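Local atomic coordinates of probable acetyltransferases (Chromobacterium violaceum, PDB entry 3PZJ), a protein that probably transfers an acetyl group from acetyl-CoA to an acceptor amine, perhaps a protein N-terminus, as a member of the GNAT family. Residues A[113-122]-A[148-159]; A[50-58]-A[102-110]. All blocks are in the same frame, centred on the assembly; numbering follows the deposited sequence. Where two conformers were deposited one is given.

Interaction 1. Residues A[113-122]-A[148-159]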
loop_
_atom_site.group_PDB
_atom_site.type_symbol
_atom_site.label_atom_id
_atom_site.label_comp_id
_atom_site.label_asym_id
_atom_site.label_seq_id
_atom_site.Cartn_x
_atom_site.Cartn_y
_atom_site.Cartn_z
HETATM N N MSE A 113 3.297 -2.577 7.679
HETATM C CA MSE A 113 2.997 -3.879 8.256
HETATM C C MSE A 113 1.464 -4.074 8.222
HETATM O O MSE A 113 0.667 -3.171 8.682
HETATM C CB MSE A 113 3.508 -3.961 9.691
HETATM C CG MSE A 113 2.969 -5.132 10.475
HETATM SE SE MSE A 113 3.702 -5.081 12.241
HETATM C CE MSE A 113 5.633 -4.994 11.861
ATOM N N VAL A 114 1.037 -5.184 7.658
ATOM C CA VAL A 114 -0.359 -5.582 7.626
ATOM C C VAL A 114 -0.431 -6.972 8.203
ATOM O O VAL A 114 -0.381 -7.978 7.491
ATOM C CB VAL A 114 -1.019 -5.510 6.181
ATOM C CG1 VAL A 114 -2.548 -5.681 6.282
ATOM C CG2 VAL A 114 -0.584 -4.189 5.433
ATOM N N GLN A 115 -0.531 -7.041 9.514
ATOM C CA GLN A 115 -0.522 -8.342 10.194
ATOM C C GLN A 115 -1.572 -9.267 9.690
ATOM O O GLN A 115 -1.297 -10.456 9.445
ATOM C CB GLN A 115 -0.703 -8.208 11.737
ATOM C CG GLN A 115 0.412 -7.420 12.368
ATOM C CD GLN A 115 0.239 -7.244 13.808
ATOM O OE1 GLN A 115 -0.153 -6.169 14.250
ATOM N NE2 GLN A 115 0.440 -8.300 14.567
ATOM N N ALA A 116 -2.763 -8.731 9.439
ATOM C CA ALA A 116 -3.931 -9.564 9.015
ATOM C C ALA A 116 -3.710 -10.266 7.669
ATOM O O ALA A 116 -4.296 -11.291 7.423
ATOM C CB ALA A 116 -5.271 -8.715 9.014
ATOM N N HIS A 117 -2.831 -9.718 6.816
ATOM C CA HIS A 117 -2.555 -10.322 5.493
ATOM C C HIS A 117 -1.199 -10.914 5.346
ATOM O O HIS A 117 -0.871 -11.451 4.288
ATOM C CB HIS A 117 -2.781 -9.245 4.450
ATOM C CG HIS A 117 -4.221 -8.992 4.284
ATOM N ND1 HIS A 117 -5.067 -10.020 3.945
ATOM C CD2 HIS A 117 -5.008 -7.923 4.579
ATOM C CE1 HIS A 117 -6.317 -9.577 3.971
ATOM N NE2 HIS A 117 -6.307 -8.309 4.326
ATOM N N GLY A 118 -0.409 -10.806 6.405
ATOM C CA GLY A 118 0.953 -11.304 6.432
ATOM C C GLY A 118 1.816 -10.608 5.395
ATOM O O GLY A 118 2.698 -11.241 4.744
ATOM N N ALA A 119 1.590 -9.317 5.235
ATOM C CA ALA A 119 2.353 -8.552 4.270
ATOM C C ALA A 119 3.117 -7.480 5.031
ATOM O O ALA A 119 2.551 -6.780 5.909
ATOM C CB ALA A 119 1.422 -7.889 3.174
ATOM N N ILE A 120 4.373 -7.242 4.589
ATOM C CA ILE A 120 5.248 -6.247 5.222
ATOM C C ILE A 120 6.214 -5.707 4.163
ATOM O O ILE A 120 6.364 -6.351 3.112
ATOM C CB ILE A 120 6.001 -6.878 6.425
ATOM C CG1 ILE A 120 6.547 -5.817 7.360
ATOM C CG2 ILE A 120 6.999 -7.978 5.986
ATOM C CD1 ILE A 120 6.762 -6.371 8.889
ATOM N N GLU A 121 6.866 -4.572 4.471
ATOM C CA GLU A 121 7.827 -3.950 3.572
ATOM C C GLU A 121 9.101 -3.676 4.371
ATOM O O GLU A 121 8.966 -3.173 5.491
ATOM C CB GLU A 121 7.233 -2.692 3.057
ATOM C CG GLU A 121 8.138 -1.901 2.096
ATOM C CD GLU A 121 7.511 -0.584 1.658
ATOM O OE1 GLU A 121 6.284 -0.395 1.667
ATOM O OE2 GLU A 121 8.308 0.311 1.375
ATOM N N ILE A 122 10.288 -4.106 3.889
ATOM C CA ILE A 122 11.558 -3.666 4.463
ATOM C C ILE A 122 11.876 -2.334 3.801
ATOM O O ILE A 122 11.899 -2.253 2.596
ATOM C CB ILE A 122 12.670 -4.711 4.259
ATOM C CG1 ILE A 122 12.446 -5.854 5.244
ATOM C CG2 ILE A 122 14.046 -4.161 4.503
ATOM C CD1 ILE A 122 13.138 -7.144 4.910
ATOM N N ALA A 148 10.848 -11.594 9.788
ATOM C CA ALA A 148 9.507 -11.441 9.262
ATOM C C ALA A 148 8.892 -12.809 8.938
ATOM O O ALA A 148 7.680 -13.083 9.283
ATOM C CB ALA A 148 9.516 -10.507 7.993
ATOM N N PHE A 149 9.649 -13.662 8.280
ATOM C CA PHE A 149 9.104 -14.975 7.942
ATOM C C PHE A 149 8.861 -15.823 9.212
ATOM O O PHE A 149 7.847 -16.539 9.309
ATOM C CB PHE A 149 9.982 -15.668 6.872
ATOM C CG PHE A 149 9.967 -14.917 5.547
ATOM C CD1 PHE A 149 8.768 -14.759 4.861
ATOM C CD2 PHE A 149 11.104 -14.351 4.995
ATOM C CE1 PHE A 149 8.683 -14.087 3.672
ATOM C CE2 PHE A 149 11.023 -13.640 3.778
ATOM C CZ PHE A 149 9.850 -13.482 3.124
ATOM N N GLU A 150 9.746 -15.708 10.209
ATOM C CA GLU A 150 9.532 -16.415 11.502
ATOM C C GLU A 150 8.296 -15.867 12.209
ATOM O O GLU A 150 7.672 -16.536 13.033
ATOM C CB GLU A 150 10.781 -16.334 12.421
ATOM C CG GLU A 150 11.877 -17.268 11.878
ATOM C CD GLU A 150 13.174 -17.340 12.702
ATOM O OE1 GLU A 150 13.372 -16.534 13.652
ATOM O OE2 GLU A 150 13.992 -18.197 12.305
ATOM N N LEU A 151 7.905 -14.644 11.888
ATOM C CA LEU A 151 6.736 -14.020 12.533
ATOM C C LEU A 151 5.471 -14.332 11.779
ATOM O O LEU A 151 4.383 -13.866 12.185
ATOM C CB LEU A 151 6.884 -12.482 12.634
ATOM C CG LEU A 151 7.608 -11.920 13.896
ATOM C CD1 LEU A 151 8.723 -12.855 14.395
ATOM C CD2 LEU A 151 8.085 -10.480 13.656
ATOM N N GLY A 152 5.604 -15.120 10.721
ATOM C CA GLY A 152 4.469 -15.551 9.948
ATOM C C GLY A 152 4.053 -14.705 8.773
ATOM O O GLY A 152 2.959 -14.911 8.192
ATOM N N TYR A 153 4.933 -13.780 8.381
ATOM C CA TYR A 153 4.702 -12.972 7.122
ATOM C C TYR A 153 4.826 -13.877 5.911
ATOM O O TYR A 153 5.690 -14.819 5.858
ATOM C CB TYR A 153 5.566 -11.660 7.060
ATOM C CG TYR A 153 5.065 -10.648 8.042
ATOM C CD1 TYR A 153 4.044 -9.749 7.698
ATOM C CD2 TYR A 153 5.497 -10.681 9.356
ATOM C CE1 TYR A 153 3.551 -8.834 8.635
ATOM C CE2 TYR A 153 4.978 -9.835 10.338
ATOM C CZ TYR A 153 3.959 -8.958 9.973
ATOM O OH TYR A 153 3.527 -8.127 10.911
ATOM N N ARG A 154 3.962 -13.637 4.942
ATOM C CA ARG A 154 3.924 -14.368 3.646
ATOM C C ARG A 154 4.622 -13.636 2.504
ATOM O O ARG A 154 5.036 -14.249 1.546
ATOM C CB ARG A 154 2.455 -14.583 3.221
ATOM C CG ARG A 154 1.697 -15.468 4.127
ATOM C CD ARG A 154 0.289 -15.707 3.654
ATOM N NE ARG A 154 0.298 -16.560 2.535
ATOM C CZ ARG A 154 -0.247 -16.323 1.356
ATOM N NH1 ARG A 154 -0.799 -15.180 1.066
ATOM N NH2 ARG A 154 -0.139 -17.264 0.411
ATOM N N ARG A 155 4.763 -12.330 2.620
ATOM C CA ARG A 155 5.258 -11.487 1.560
ATOM C C ARG A 155 6.077 -10.338 2.215
ATOM O O ARG A 155 5.546 -9.655 3.108
ATOM C CB ARG A 155 4.040 -10.874 0.840
ATOM C CG ARG A 155 4.386 -9.825 -0.231
ATOM C CD ARG A 155 3.163 -9.035 -0.688
ATOM N NE ARG A 155 3.508 -7.934 -1.565
ATOM C CZ ARG A 155 4.054 -8.058 -2.809
ATOM N NH1 ARG A 155 4.211 -9.217 -3.417
ATOM N NH2 ARG A 155 4.442 -6.987 -3.443
ATOM N N CYS A 156 7.309 -10.125 1.776
ATOM C CA CYS A 156 8.191 -9.099 2.218
ATOM C C CYS A 156 8.505 -8.130 1.038
ATOM O O CYS A 156 9.004 -8.734 0.131
ATOM C CB CYS A 156 9.479 -9.600 2.878
ATOM S SG CYS A 156 9.260 -10.280 4.535
ATOM N N GLU A 157 8.136 -6.867 0.983
ATOM C CA GLU A 157 8.403 -6.039 -0.161
ATOM C C GLU A 157 9.700 -5.292 0.035
ATOM O O GLU A 157 10.139 -5.090 1.132
ATOM C CB GLU A 157 7.315 -5.000 -0.354
ATOM C CG GLU A 157 6.131 -5.508 -0.933
ATOM C CD GLU A 157 5.095 -4.454 -1.202
ATOM O OE1 GLU A 157 4.105 -4.828 -1.759
ATOM O OE2 GLU A 157 5.270 -3.309 -0.863
ATOM N N TRP A 158 10.263 -4.867 -1.077
ATOM C CA TRP A 158 11.302 -3.884 -1.149
ATOM C C TRP A 158 10.864 -2.935 -2.244
ATOM O O TRP A 158 10.538 -3.355 -3.307
ATOM C CB TRP A 158 12.649 -4.515 -1.470
ATOM C CG TRP A 158 13.840 -3.593 -1.567
ATOM C CD1 TRP A 158 14.070 -2.642 -2.498
ATOM C CD2 TRP A 158 14.975 -3.584 -0.713
ATOM N NE1 TRP A 158 15.261 -2.035 -2.276
ATOM C CE2 TRP A 158 15.842 -2.597 -1.183
ATOM C CE3 TRP A 158 15.347 -4.319 0.398
ATOM C CZ2 TRP A 158 17.048 -2.336 -0.578
ATOM C CZ3 TRP A 158 16.532 -4.040 0.993
ATOM C CH2 TRP A 158 17.370 -3.069 0.504
ATOM N N ARG A 159 10.839 -1.659 -1.923
ATOM C CA ARG A 159 10.424 -0.617 -2.887
ATOM C C ARG A 159 11.506 0.484 -3.033
ATOM O O ARG A 159 12.216 0.826 -2.088
ATOM C CB ARG A 159 9.166 0.100 -2.446
ATOM C CG ARG A 159 7.959 -0.727 -2.455
ATOM C CD ARG A 159 6.668 0.046 -2.105
ATOM N NE ARG A 159 5.557 -0.891 -2.178
ATOM C CZ ARG A 159 4.339 -0.589 -2.596
ATOM N NH1 ARG A 159 3.392 -1.513 -2.566
ATOM N NH2 ARG A 159 4.077 0.638 -2.950
HETATM O O HOH W 1 -0.656 -12.632 2.161
HETATM O O HOH W 2 4.100 -2.180 1.152
HETATM O O HOH W 3 11.347 -0.588 0.648
#
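In Ile-120 CG1 lies opposite the backbone N (chi1 -161°), and in Tyr-153 the ring swings beside its own N (chi1 -71°); together they bring CD1 of Ile-120 over one face of the tyrosine, a CH-pi contact 4.1 Å from CD1 to the ring centroid. CG2 of Ile-120 lies beside the same ring and meets Cys-156 SG at 3.5 Å and Ala-148 CB at 4.1 Å. The phenol OH of Tyr-153 is held by Gly-27 O.

The backbones join in parallel register. Gly-118 O receives two N-H groups, from Arg-154 N at 2.7 Å on a lone pair and from Arg-155 N at 3.2 Å nearly end-on. Beyond it, Ile-120 N donates to Arg-155 O, Glu-157 N to Ile-120 O at 2.8 Å, and Ile-122 N to Glu-157 O.

On the opposite sheet face from Ile-120, buried Glu-157 is gripped twice: Arg-155 brings NE and NH2 side-on to OE1 (NH2 at 2.8 Å), while NE of Arg-159 meets OE2 from above the carboxylate plane. Arg-155 NH2 also forms a salt bridge with Glu-179. Glu-121 OE1 comes within 4.0 Å of Glu-157 OE2, a repulsion probably eased by bridging water 2 and the Glu-121 to Arg-111 salt bridge.

Strands 119-127 and 155-161 with helix 135-150 form a beta-alpha-beta crossover of the GNAT fold; Leu-145 of that helix packs on Ile-122, and Leu-182 of the second subunit packs on Arg-155.

Interaction 2. Residues A[50-58]-A[102-110]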
loop_
_atom_site.group_PDB
_atom_site.type_symbol
_atom_site.label_atom_id
_atom_site.label_comp_id
_atom_site.label_asym_id
_atom_site.label_seq_id
_atom_site.Cartn_x
_atom_site.Cartn_y
_atom_site.Cartn_z
ATOM N N GLY A 50 19.084 9.052 18.146
ATOM C CA GLY A 50 18.911 10.163 17.219
ATOM C C GLY A 50 20.160 10.965 16.848
ATOM O O GLY A 50 20.435 11.146 15.667
ATOM N N ALA A 51 20.875 11.521 17.830
ATOM C CA ALA A 51 22.060 12.375 17.525
ATOM C C ALA A 51 23.188 11.594 16.846
ATOM O O ALA A 51 23.784 12.081 15.904
ATOM C CB ALA A 51 22.578 13.086 18.813
ATOM N N ALA A 52 23.389 10.345 17.255
ATOM C CA ALA A 52 24.397 9.512 16.628
ATOM C C ALA A 52 24.036 9.259 15.192
ATOM O O ALA A 52 24.915 9.312 14.308
ATOM C CB ALA A 52 24.599 8.226 17.359
ATOM N N LEU A 53 22.764 8.960 14.936
ATOM C CA LEU A 53 22.374 8.649 13.556
ATOM C C LEU A 53 22.464 9.897 12.725
ATOM O O LEU A 53 22.854 9.826 11.591
ATOM C CB LEU A 53 20.942 8.076 13.500
ATOM C CG LEU A 53 20.867 6.632 14.021
ATOM C CD1 LEU A 53 19.374 6.311 14.216
ATOM C CD2 LEU A 53 21.557 5.593 13.104
ATOM N N PHE A 54 22.071 11.046 13.288
ATOM C CA PHE A 54 22.175 12.281 12.546
ATOM C C PHE A 54 23.595 12.494 12.033
ATOM O O PHE A 54 23.796 12.800 10.866
ATOM C CB PHE A 54 21.766 13.441 13.451
ATOM C CG PHE A 54 21.937 14.776 12.827
ATOM C CD1 PHE A 54 21.203 15.129 11.739
ATOM C CD2 PHE A 54 22.911 15.638 13.267
ATOM C CE1 PHE A 54 21.341 16.302 11.155
ATOM C CE2 PHE A 54 23.068 16.850 12.650
ATOM C CZ PHE A 54 22.263 17.183 11.600
ATOM N N ARG A 55 24.571 12.351 12.927
ATOM C CA ARG A 55 26.013 12.603 12.610
ATOM C C ARG A 55 26.474 11.710 11.510
ATOM O O ARG A 55 27.284 12.115 10.710
ATOM C CB ARG A 55 26.895 12.324 13.791
ATOM C CG ARG A 55 26.745 13.367 14.825
ATOM C CD ARG A 55 27.715 13.116 16.008
ATOM N NE ARG A 55 27.083 13.601 17.216
ATOM C CZ ARG A 55 26.632 12.860 18.230
ATOM N NH1 ARG A 55 26.792 11.534 18.275
ATOM N NH2 ARG A 55 26.048 13.484 19.242
ATOM N N LEU A 56 25.954 10.484 11.480
ATOM C CA LEU A 56 26.383 9.534 10.501
ATOM C C LEU A 56 26.180 10.032 9.058
ATOM O O LEU A 56 26.998 9.703 8.171
ATOM C CB LEU A 56 25.642 8.230 10.721
ATOM C CG LEU A 56 26.256 6.910 10.419
ATOM C CD1 LEU A 56 27.576 6.743 11.212
ATOM C CD2 LEU A 56 25.144 5.851 10.837
ATOM N N PHE A 57 25.128 10.821 8.805
ATOM C CA PHE A 57 24.821 11.254 7.446
ATOM C C PHE A 57 25.047 12.751 7.246
ATOM O O PHE A 57 25.067 13.207 6.113
ATOM C CB PHE A 57 23.385 10.892 7.093
ATOM C CG PHE A 57 23.104 9.458 7.290
ATOM C CD1 PHE A 57 23.577 8.525 6.394
ATOM C CD2 PHE A 57 22.432 9.040 8.425
ATOM C CE1 PHE A 57 23.306 7.183 6.619
ATOM C CE2 PHE A 57 22.208 7.714 8.668
ATOM C CZ PHE A 57 22.615 6.797 7.807
ATOM N N ALA A 58 25.195 13.491 8.367
ATOM C CA ALA A 58 25.318 14.965 8.373
ATOM C C ALA A 58 26.281 15.419 7.311
ATOM O O ALA A 58 26.098 16.493 6.704
ATOM C CB ALA A 58 25.833 15.473 9.741
ATOM N N ASP A 102 27.303 -0.745 20.947
ATOM C CA ASP A 102 26.302 0.319 20.990
ATOM C C ASP A 102 26.545 1.396 19.916
ATOM O O ASP A 102 25.885 2.445 19.924
ATOM C CB ASP A 102 26.279 0.972 22.391
ATOM C CG ASP A 102 27.641 1.515 22.818
ATOM O OD1 ASP A 102 27.782 1.929 23.986
ATOM O OD2 ASP A 102 28.575 1.516 21.994
ATOM N N GLN A 103 27.510 1.157 19.013
ATOM C CA GLN A 103 27.876 2.139 17.996
ATOM C C GLN A 103 26.962 2.000 16.783
ATOM O O GLN A 103 27.018 1.010 16.061
ATOM C CB GLN A 103 29.350 2.015 17.569
ATOM C CG GLN A 103 29.690 2.974 16.436
ATOM C CD GLN A 103 31.146 3.383 16.283
ATOM O OE1 GLN A 103 31.897 3.527 17.264
ATOM N NE2 GLN A 103 31.538 3.630 15.022
ATOM N N ALA A 104 26.119 3.001 16.576
ATOM C CA ALA A 104 25.125 2.993 15.478
ATOM C C ALA A 104 25.839 3.082 14.185
ATOM O O ALA A 104 26.646 3.956 14.043
ATOM C CB ALA A 104 24.165 4.183 15.617
ATOM N N LEU A 105 25.623 2.136 13.266
ATOM C CA LEU A 105 26.217 2.194 11.915
ATOM C C LEU A 105 25.214 2.505 10.784
ATOM O O LEU A 105 25.585 2.724 9.644
ATOM C CB LEU A 105 26.829 0.863 11.578
ATOM C CG LEU A 105 27.885 0.377 12.544
ATOM C CD1 LEU A 105 28.190 -1.080 12.118
ATOM C CD2 LEU A 105 29.070 1.336 12.441
ATOM N N GLY A 106 23.938 2.537 11.134
ATOM C CA GLY A 106 22.849 3.036 10.246
ATOM C C GLY A 106 21.555 2.506 10.807
ATOM O O GLY A 106 21.545 1.972 11.923
ATOM N N PHE A 107 20.494 2.621 10.033
ATOM C CA PHE A 107 19.211 2.112 10.428
ATOM C C PHE A 107 18.400 1.572 9.284
ATOM O O PHE A 107 18.726 1.780 8.172
ATOM C CB PHE A 107 18.412 3.114 11.249
ATOM C CG PHE A 107 17.969 4.332 10.496
ATOM C CD1 PHE A 107 16.693 4.444 10.067
ATOM C CD2 PHE A 107 18.823 5.367 10.262
ATOM C CE1 PHE A 107 16.292 5.535 9.425
ATOM C CE2 PHE A 107 18.423 6.459 9.613
ATOM C CZ PHE A 107 17.169 6.546 9.189
ATOM N N LEU A 108 17.365 0.824 9.639
ATOM C CA LEU A 108 16.405 0.229 8.726
ATOM C C LEU A 108 15.250 -0.394 9.496
ATOM O O LEU A 108 15.276 -0.441 10.654
ATOM C CB LEU A 108 17.063 -0.798 7.823
ATOM C CG LEU A 108 17.213 -2.191 8.338
ATOM C CD1 LEU A 108 17.490 -3.155 7.216
ATOM C CD2 LEU A 108 18.209 -2.268 9.385
ATOM N N GLY A 109 14.209 -0.810 8.819
ATOM C CA GLY A 109 13.102 -1.428 9.495
ATOM C C GLY A 109 11.984 -1.917 8.617
ATOM O O GLY A 109 12.206 -2.165 7.478
ATOM N N TYR A 110 10.799 -2.044 9.191
ATOM C CA TYR A 110 9.617 -2.461 8.496
ATOM C C TYR A 110 8.692 -1.251 8.356
ATOM O O TYR A 110 8.610 -0.361 9.243
ATOM C CB TYR A 110 8.921 -3.527 9.314
ATOM C CG TYR A 110 9.729 -4.796 9.616
ATOM C CD1 TYR A 110 10.187 -5.613 8.601
ATOM C CD2 TYR A 110 9.964 -5.207 10.937
ATOM C CE1 TYR A 110 10.833 -6.815 8.887
ATOM C CE2 TYR A 110 10.653 -6.406 11.219
ATOM C CZ TYR A 110 11.079 -7.170 10.184
ATOM O OH TYR A 110 11.691 -8.339 10.468
#
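Apolar side chains meet first where the CD2 methyl of Leu-53 lies 3.9 Å from CB of Ala-104. The same methyl is 4.0 Å from CD2 of Phe-107, and CD1 of Leu-53 sits beside that ring atom too, so both branches of the leucine touch the phenyl group. CB of Ala-52 flanks Ala-104, 4.4 Å from its CB.

A second kind of contact sets methyl groups against main chain. Leu-56 points its CD2 into the peptide joining Leu-105 to Gly-106, 3.3 Å from Leu-105 C and 3.5 Å from Gly-106 N; the contact is tight, and the side chain makes it with a chi1 of -148°, away from the usual staggered positions. Leu-53 CD2 likewise touches Gly-106 O at 3.8 Å.

Helix segment 50-58 runs across strand segment 106-110 rather than along it, at an angle of 110° between directions and 9.2 Å between axes. This is the alpha/beta layering of the GNAT fold, in which helices 46-58 and 75-87 cover one face of the central sheet; Phe-78 and Trp-81 of the latter helix join the apolar layer, touching Leu-53 and Phe-107 respectively.

Aromatic contact comes last. Phe-107 carries its ring between its backbone N and carbonyl carbon (chi1 67°), and there CE2 of Phe-57 reaches the Phe-107 edge close to the ring plane, 4.1 Å from CE2 of Phe-107. The Phe-57 ring also meets Trp-64 edge-to-face and packs on Asn-126 of strand 119-127.

Overall arrangement
Interactions 1 and 2 illustrate how one strand, 106-114, can serve two distant contacts: their centres lie about 24 Å apart, on opposite sides of the chain's centre. Interaction 2 covers the start of this strand with helix 46-58, whereas interaction 1 takes its end and the neighbouring strand 119-127. Tyr-110 links them, its CG 3.4 Å from CD1 of Ile-120 and its OH 3.4 Å from Ala-148 N, both as packing. The sodium ion, bound by Val-86, Gln-88 and Thr-91, lies about 8 Å from the side chain of Met-113 and about 12 Å from that of Phe-107, while a 1,2-ethanediol sits about 4 Å from the Glu-121 side chain.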